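Local coordinates for protein BIS(5'-nucleosyl)-tetraphosphatase (Diadenosine tetraphosphatase), putative (Plasmodium falciparum, PDB 5CFJ) that probably hydrolyses diadenosine tetraphosphate asymmetrically, as a member of the Nudix hydrolase family, at residues Leu78-Thr84 against Thr96-Met102; Phe32-Ser38 against Glu115-Trp121. All blocks are in the same frame, centred on the assembly; numbering follows the deposited sequence.

Contact 1. Residues Leu78-Thr84 against Thr96-Met102; sequences LLNYQKT and TTYYLAM
Four backbone hydrogen bonds join the antiparallel segments 78-84 and 96-102. Lys-83 and Tyr-98 form a hydrogen-bonded pair, Lys-83 N to Tyr-98 O at 3.0 Å and Tyr-98 N to Lys-83 O at 2.9 Å; Leu-100 N donates to Tyr-81 O (2.9 Å) and Leu-79 N to Leu-100 O (2.9 Å). Beside Lys-83/Tyr-98, the hydroxyls Thr-84 OG1 and Thr-97 OG1, both chi1 m, bond at 2.8 Å. The axes of strands 81-84 and 96-102 approach to 4.7 Å, their N-to-C directions 168° apart. Between the non-hydrogen-bonded pairs Gln-82/Tyr-99 and Leu-78/Ala-101 the register slips by two: a beta bulge, with Asn-80 centring an inverse gamma turn. A water donates into the gap, to Leu-79 O (2.7 Å) and Leu-100 O (2.9 Å). Leu-100 (chi1 t) points at segment 78-84, and its CD2 lies 3.9 Å from both Leu-79 CD1 and Tyr-81 CB; Leu-100 packs on Phe-146 of helix 134-147. Lys-83 reaches that helix through a salt bridge to Glu-142. On the other face Leu-78 CD2 meets Ala-101 CB at 4.0 Å, while Leu-78 and Tyr-99 touch Leu-58 of helix 57-69. This is a bulged beta hairpin within the alpha/beta/alpha sandwich of the Nudix fold.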
loop_
_atom_site.group_PDB
_atom_site.type_symbol
_atom_site.label_atom_id
_atom_site.label_comp_id
_atom_site.label_asym_id
_atom_site.label_seq_id
_atom_site.Cartn_x
_atom_site.Cartn_y
_atom_site.Cartn_z
ATOM N N LEU A 78 -8.761 -0.122 10.101
ATOM C CA LEU A 78 -8.033 1.105 9.829
ATOM C C LEU A 78 -7.331 1.544 11.098
ATOM O O LEU A 78 -7.949 1.651 12.158
ATOM C CB LEU A 78 -8.966 2.198 9.303
ATOM C CG LEU A 78 -9.531 1.974 7.897
ATOM C CD1 LEU A 78 -10.731 2.877 7.646
ATOM C CD2 LEU A 78 -8.463 2.203 6.842
ATOM N N LEU A 79 -6.033 1.781 10.992
ATOM C CA LEU A 79 -5.246 2.194 12.145
ATOM C C LEU A 79 -4.926 3.675 12.087
ATOM O O LEU A 79 -5.041 4.320 11.043
ATOM C CB LEU A 79 -3.953 1.383 12.233
ATOM C CG LEU A 79 -4.183 -0.130 12.298
ATOM C CD1 LEU A 79 -2.855 -0.867 12.331
ATOM C CD2 LEU A 79 -5.045 -0.517 13.498
ATOM N N ASN A 80 -4.503 4.213 13.219
ATOM C CA ASN A 80 -4.258 5.640 13.336
ATOM C C ASN A 80 -2.873 6.055 12.834
ATOM O O ASN A 80 -2.096 6.684 13.553
ATOM C CB ASN A 80 -4.437 6.065 14.785
ATOM C CG ASN A 80 -4.384 7.545 14.944
ATOM O OD1 ASN A 80 -4.877 8.278 14.081
ATOM N ND2 ASN A 80 -3.759 8.012 16.021
ATOM N N TYR A 81 -2.564 5.704 11.594
ATOM C CA TYR A 81 -1.294 6.065 10.989
ATOM C C TYR A 81 -1.523 6.419 9.533
ATOM O O TYR A 81 -2.160 5.670 8.799
ATOM C CB TYR A 81 -0.273 4.921 11.100
ATOM C CG TYR A 81 1.045 5.237 10.436
ATOM C CD1 TYR A 81 1.229 5.024 9.074
ATOM C CD2 TYR A 81 2.098 5.766 11.157
ATOM C CE1 TYR A 81 2.427 5.335 8.445
ATOM C CE2 TYR A 81 3.301 6.081 10.538
ATOM C CZ TYR A 81 3.457 5.857 9.182
ATOM O OH TYR A 81 4.641 6.162 8.561
ATOM N N GLN A 82 -0.991 7.557 9.112
ATOM C CA GLN A 82 -0.987 7.920 7.701
ATOM C C GLN A 82 0.287 8.669 7.381
ATOM O O GLN A 82 0.899 9.289 8.258
ATOM C CB GLN A 82 -2.194 8.776 7.341
ATOM C CG GLN A 82 -2.185 10.130 8.024
ATOM C CD GLN A 82 -3.298 11.039 7.544
ATOM O OE1 GLN A 82 -3.050 12.042 6.873
ATOM N NE2 GLN A 82 -4.532 10.703 7.902
ATOM N N LYS A 83 0.696 8.610 6.123
ATOM C CA LYS A 83 1.840 9.399 5.698
ATOM C C LYS A 83 1.670 9.810 4.256
ATOM O O LYS A 83 1.242 9.016 3.414
ATOM C CB LYS A 83 3.158 8.637 5.873
ATOM C CG LYS A 83 4.395 9.531 5.652
ATOM C CD LYS A 83 5.722 8.833 5.897
ATOM C CE LYS A 83 6.864 9.832 5.746
ATOM N NZ LYS A 83 8.208 9.231 5.974
ATOM N N THR A 84 2.043 11.050 3.975
ATOM C CA THR A 84 2.034 11.574 2.624
ATOM C C THR A 84 3.465 11.609 2.099
ATOM O O THR A 84 4.367 12.149 2.736
ATOM C CB THR A 84 1.396 12.960 2.587
ATOM O OG1 THR A 84 0.039 12.858 3.040
ATOM C CG2 THR A 84 1.391 13.508 1.193
ATOM N N THR A 96 1.373 11.015 -2.717
ATOM C CA THR A 96 0.530 9.873 -2.408
ATOM C C THR A 96 0.376 9.769 -0.903
ATOM O O THR A 96 1.362 9.799 -0.185
ATOM C CB THR A 96 1.100 8.568 -2.963
ATOM O OG1 THR A 96 1.210 8.680 -4.386
ATOM C CG2 THR A 96 0.180 7.412 -2.616
ATOM N N THR A 97 -0.863 9.671 -0.434
ATOM C CA THR A 97 -1.130 9.498 0.981
ATOM C C THR A 97 -1.553 8.066 1.242
ATOM O O THR A 97 -2.475 7.567 0.597
ATOM C CB THR A 97 -2.213 10.455 1.457
ATOM O OG1 THR A 97 -1.782 11.799 1.222
ATOM C CG2 THR A 97 -2.488 10.283 2.936
ATOM N N TYR A 98 -0.850 7.406 2.159
ATOM C CA TYR A 98 -1.168 6.041 2.560
ATOM C C TYR A 98 -1.749 6.031 3.962
ATOM O O TYR A 98 -1.235 6.710 4.855
ATOM C CB TYR A 98 0.074 5.158 2.519
ATOM C CG TYR A 98 0.604 4.912 1.134
ATOM C CD1 TYR A 98 0.000 3.981 0.295
ATOM C CD2 TYR A 98 1.712 5.610 0.654
ATOM C CE1 TYR A 98 0.491 3.743 -0.976
ATOM C CE2 TYR A 98 2.208 5.374 -0.613
ATOM C CZ TYR A 98 1.591 4.447 -1.428
ATOM O OH TYR A 98 2.072 4.199 -2.700
ATOM N N TYR A 99 -2.803 5.237 4.138
ATOM C CA TYR A 99 -3.473 5.043 5.423
ATOM C C TYR A 99 -3.227 3.607 5.842
ATOM O O TYR A 99 -3.531 2.692 5.089
ATOM C CB TYR A 99 -4.977 5.313 5.310
ATOM C CG TYR A 99 -5.313 6.663 4.704
ATOM C CD1 TYR A 99 -5.440 6.810 3.330
ATOM C CD2 TYR A 99 -5.481 7.788 5.500
ATOM C CE1 TYR A 99 -5.741 8.031 2.761
ATOM C CE2 TYR A 99 -5.782 9.023 4.935
ATOM C CZ TYR A 99 -5.901 9.129 3.568
ATOM O OH TYR A 99 -6.193 10.334 2.988
ATOM N N LEU A 100 -2.672 3.402 7.027
ATOM C CA LEU A 100 -2.356 2.055 7.494
ATOM C C LEU A 100 -3.604 1.284 7.895
ATOM O O LEU A 100 -4.488 1.824 8.558
ATOM C CB LEU A 100 -1.400 2.134 8.679
ATOM C CG LEU A 100 -0.845 0.832 9.269
ATOM C CD1 LEU A 100 0.035 0.082 8.275
ATOM C CD2 LEU A 100 -0.076 1.112 10.546
ATOM N N ALA A 101 -3.673 0.017 7.510
ATOM C CA ALA A 101 -4.760 -0.851 7.951
ATOM C C ALA A 101 -4.228 -2.253 8.179
ATOM O O ALA A 101 -3.311 -2.682 7.481
ATOM C CB ALA A 101 -5.885 -0.873 6.929
ATOM N N MET A 102 -4.789 -2.962 9.151
ATOM C CA MET A 102 -4.382 -4.335 9.387
ATOM C C MET A 102 -5.454 -5.302 8.922
ATOM O O MET A 102 -6.608 -5.260 9.358
ATOM C CB MET A 102 -4.066 -4.578 10.857
ATOM C CG MET A 102 -3.378 -5.915 11.084
ATOM S SD MET A 102 -3.082 -6.231 12.829
ATOM C CE MET A 102 -2.061 -4.830 13.276
HETATM O O HOH W 1 -6.056 4.234 8.514
#

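Contact 2. Residues Phe32-Ser38 against Glu115-Trp121; sequences FLFLKAS and EHTDYKW. With SO4 (sulfate ion), chain C.
Backbone bonding sets the antiparallel register of segments 32-38 and 115-121, whose strands 32-37 and 118-121 cross at 156° with axes 4.7 Å apart. Phe-34 and Lys-120 form a hydrogen-bonded pair, Phe-34 N to Lys-120 O and Lys-120 N to Phe-34 O both 2.9 Å, between the non-hydrogen-bonded pairs Leu-33/Trp-121 and Leu-35/Tyr-119. Lys-36 N donates to Asp-118 O (2.9 Å), but Lys-36 O accepts from Thr-117 N (2.9 Å), where the chain turns a corner; Ser-38 N to Glu-115 O (2.8 Å) closes the ladder.

Two CH-pi contacts lie on the face of Leu-33, Leu-35, Tyr-119 and Trp-121: Leu-33 CB sits 3.7 Å from the Trp-121 six-membered ring centroid, and Leu-35 CB 3.5 Å from the His-116 ring centroid. A water links His-116 NE2 (3.0 Å) to Leu-35 O (2.9 Å). Leu-33 CD1 meets Tyr-119 CD1 at 3.8 Å, and Leu-35 CD2 meets Tyr-119 CB at 3.6 Å. Both leucines touch Thr-69 of helix 57-69.

The other face is mixed. Within 115-121, Lys-120 NZ makes a salt bridge to Asp-118 OD2 (2.6 Å). The all-t Lys-36 extends NZ to sulfate O1 (2.9 Å) and O2 (3.0 Å), an ion probably from the crystallisation liquor and also held by Trp-44.

One face thus packs leucines and aromatic rings; on the other, the Lys-36 ammonium holds a sulfate, Asp-118 neutralises Lys-120, and Phe-34 is buried against Pro-46 and Leu-132.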
loop_
_atom_site.group_PDB
_atom_site.type_symbol
_atom_site.label_atom_id
_atom_site.label_comp_id
_atom_site.label_asym_id
_atom_site.label_seq_id
_atom_site.Cartn_x
_atom_site.Cartn_y
_atom_site.Cartn_z
ATOM N N PHE A 32 3.441 -6.398 4.295
ATOM C CA PHE A 32 2.657 -5.378 3.633
ATOM C C PHE A 32 2.315 -5.847 2.232
ATOM O O PHE A 32 3.180 -6.378 1.525
ATOM C CB PHE A 32 3.435 -4.063 3.572
ATOM C CG PHE A 32 3.821 -3.530 4.919
ATOM C CD1 PHE A 32 5.010 -3.918 5.526
ATOM C CD2 PHE A 32 2.983 -2.650 5.588
ATOM C CE1 PHE A 32 5.350 -3.440 6.779
ATOM C CE2 PHE A 32 3.323 -2.156 6.829
ATOM C CZ PHE A 32 4.509 -2.548 7.426
ATOM N N LEU A 33 1.077 -5.624 1.809
ATOM C CA LEU A 33 0.653 -6.094 0.496
ATOM C C LEU A 33 1.129 -5.156 -0.601
ATOM O O LEU A 33 0.706 -4.006 -0.672
ATOM C CB LEU A 33 -0.868 -6.242 0.438
ATOM C CG LEU A 33 -1.447 -6.714 -0.897
ATOM C CD1 LEU A 33 -0.899 -8.092 -1.261
ATOM C CD2 LEU A 33 -2.976 -6.742 -0.846
ATOM N N PHE A 34 2.003 -5.668 -1.461
ATOM C CA PHE A 34 2.520 -4.907 -2.591
ATOM C C PHE A 34 2.074 -5.537 -3.901
ATOM O O PHE A 34 2.017 -6.758 -4.027
ATOM C CB PHE A 34 4.048 -4.785 -2.515
ATOM C CG PHE A 34 4.503 -3.605 -1.716
ATOM C CD1 PHE A 34 5.173 -2.569 -2.334
ATOM C CD2 PHE A 34 4.218 -3.501 -0.359
ATOM C CE1 PHE A 34 5.568 -1.457 -1.624
ATOM C CE2 PHE A 34 4.616 -2.393 0.355
ATOM C CZ PHE A 34 5.289 -1.363 -0.278
ATOM N N LEU A 35 1.749 -4.673 -4.855
ATOM C CA LEU A 35 1.186 -5.075 -6.134
ATOM C C LEU A 35 2.133 -4.664 -7.253
ATOM O O LEU A 35 2.638 -3.533 -7.257
ATOM C CB LEU A 35 -0.179 -4.421 -6.340
ATOM C CG LEU A 35 -1.156 -4.495 -5.169
ATOM C CD1 LEU A 35 -2.438 -3.757 -5.529
ATOM C CD2 LEU A 35 -1.474 -5.927 -4.798
ATOM N N LYS A 36 2.375 -5.577 -8.191
ATOM C CA LYS A 36 3.291 -5.314 -9.292
ATOM C C LYS A 36 2.547 -4.745 -10.491
ATOM O O LYS A 36 1.702 -5.414 -11.086
ATOM C CB LYS A 36 4.037 -6.586 -9.691
ATOM C CG LYS A 36 5.108 -6.321 -10.731
ATOM C CD LYS A 36 5.803 -7.587 -11.183
ATOM C CE LYS A 36 6.870 -7.278 -12.218
ATOM N NZ LYS A 36 7.704 -8.474 -12.495
ATOM N N ALA A 37 2.868 -3.510 -10.847
ATOM C CA ALA A 37 2.181 -2.832 -11.939
ATOM C C ALA A 37 2.341 -3.567 -13.267
ATOM O O ALA A 37 3.433 -4.039 -13.595
ATOM C CB ALA A 37 2.693 -1.415 -12.066
ATOM N N SER A 38 1.251 -3.647 -14.027
ATOM C CA SER A 38 1.247 -4.291 -15.342
ATOM C C SER A 38 1.911 -3.436 -16.406
ATOM O O SER A 38 2.443 -3.951 -17.389
ATOM C CB SER A 38 -0.182 -4.602 -15.793
ATOM O OG SER A 38 -0.811 -5.529 -14.935
ATOM N N GLU A 115 -4.629 -3.824 -13.735
ATOM C CA GLU A 115 -3.577 -2.881 -13.377
ATOM C C GLU A 115 -2.311 -3.563 -12.856
ATOM O O GLU A 115 -1.230 -2.965 -12.860
ATOM C CB GLU A 115 -4.102 -1.892 -12.335
ATOM C CG GLU A 115 -3.218 -0.686 -12.097
ATOM C CD GLU A 115 -3.997 0.485 -11.538
ATOM O OE1 GLU A 115 -5.179 0.294 -11.186
ATOM O OE2 GLU A 115 -3.426 1.592 -11.442
ATOM N N HIS A 116 -2.444 -4.805 -12.395
ATOM C CA HIS A 116 -1.318 -5.510 -11.793
ATOM C C HIS A 116 -1.202 -6.949 -12.262
ATOM O O HIS A 116 -2.199 -7.588 -12.569
ATOM C CB HIS A 116 -1.438 -5.479 -10.274
ATOM C CG HIS A 116 -1.465 -4.097 -9.711
ATOM N ND1 HIS A 116 -2.638 -3.458 -9.366
ATOM C CD2 HIS A 116 -0.469 -3.216 -9.461
ATOM C CE1 HIS A 116 -2.359 -2.252 -8.911
ATOM N NE2 HIS A 116 -1.048 -2.078 -8.962
ATOM N N THR A 117 0.024 -7.464 -12.280
ATOM C CA THR A 117 0.262 -8.824 -12.752
ATOM C C THR A 117 0.598 -9.789 -11.622
ATOM O O THR A 117 0.551 -11.000 -11.811
ATOM C CB THR A 117 1.407 -8.872 -13.771
ATOM O OG1 THR A 117 2.596 -8.348 -13.168
ATOM C CG2 THR A 117 1.063 -8.055 -15.003
ATOM N N ASP A 118 0.937 -9.259 -10.453
ATOM C CA ASP A 118 1.384 -10.088 -9.344
ATOM C C ASP A 118 1.208 -9.329 -8.038
ATOM O O ASP A 118 1.021 -8.114 -8.047
ATOM C CB ASP A 118 2.849 -10.484 -9.543
ATOM C CG ASP A 118 3.250 -11.717 -8.752
ATOM O OD1 ASP A 118 2.379 -12.378 -8.147
ATOM O OD2 ASP A 118 4.460 -12.033 -8.746
ATOM N N TYR A 119 1.252 -10.043 -6.919
ATOM C CA TYR A 119 1.252 -9.407 -5.606
ATOM C C TYR A 119 2.146 -10.206 -4.692
ATOM O O TYR A 119 2.355 -11.399 -4.904
ATOM C CB TYR A 119 -0.154 -9.322 -5.011
ATOM C CG TYR A 119 -0.754 -10.664 -4.650
ATOM C CD1 TYR A 119 -0.558 -11.229 -3.389
ATOM C CD2 TYR A 119 -1.511 -11.371 -5.573
ATOM C CE1 TYR A 119 -1.109 -12.469 -3.071
ATOM C CE2 TYR A 119 -2.061 -12.600 -5.267
ATOM C CZ TYR A 119 -1.854 -13.148 -4.022
ATOM O OH TYR A 119 -2.415 -14.372 -3.728
ATOM N N LYS A 120 2.656 -9.545 -3.668
ATOM C CA LYS A 120 3.499 -10.179 -2.668
ATOM C C LYS A 120 3.285 -9.490 -1.339
ATOM O O LYS A 120 3.220 -8.265 -1.289
ATOM C CB LYS A 120 4.983 -10.089 -3.042
ATOM C CG LYS A 120 5.421 -10.984 -4.181
ATOM C CD LYS A 120 5.197 -12.448 -3.856
ATOM C CE LYS A 120 5.536 -13.307 -5.055
ATOM N NZ LYS A 120 4.955 -12.712 -6.286
ATOM N N TRP A 121 3.199 -10.274 -0.274
ATOM C CA TRP A 121 3.205 -9.740 1.071
ATOM C C TRP A 121 4.668 -9.646 1.472
ATOM O O TRP A 121 5.319 -10.675 1.661
ATOM C CB TRP A 121 2.438 -10.645 2.010
ATOM C CG TRP A 121 0.958 -10.585 1.847
ATOM C CD1 TRP A 121 0.166 -11.422 1.105
ATOM C CD2 TRP A 121 0.078 -9.655 2.480
ATOM N NE1 TRP A 121 -1.153 -11.056 1.229
ATOM C CE2 TRP A 121 -1.237 -9.981 2.072
ATOM C CE3 TRP A 121 0.273 -8.583 3.360
ATOM C CZ2 TRP A 121 -2.353 -9.271 2.517
ATOM C CZ3 TRP A 121 -0.835 -7.878 3.797
ATOM C CH2 TRP A 121 -2.135 -8.228 3.378
HETATM S S SO4 C . 10.347 -8.188 -10.197
HETATM O O1 SO4 C . 9.437 -9.329 -10.290
HETATM O O2 SO4 C . 9.767 -7.035 -10.875
HETATM O O3 SO4 C . 10.570 -7.850 -8.795
HETATM O O4 SO4 C . 11.616 -8.528 -10.833
HETATM O O HOH W 2 1.633 -0.957 -8.235
HETATM O O HOH W 3 6.060 -10.826 -10.571
#

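Both contacts are antiparallel pairings in the mixed sheet of one Nudix domain, with centres about 18 Å apart. Contact 1 closes a local hairpin; contact 2 joins strands far apart in sequence, and the hairpin lies between them along the chain. Strand 6-16 connects the two pairings, running parallel to 92-103 and antiparallel to 30-37, and Leu-100 CD1 touches Phe-32 CE2 at 4.2 Å. Each contact mixes buried and exposed residues, and both touch helix 57-69; contact 1 also packs on helix 134-147. Their chemistry differs: a bulge bridged by water, a threonine hydroxyl pair and a lysine salt bridge to helix 134-147 in contact 1; a corner, CH-pi contacts and a Lys/Asp cluster with sulfate in contact 2.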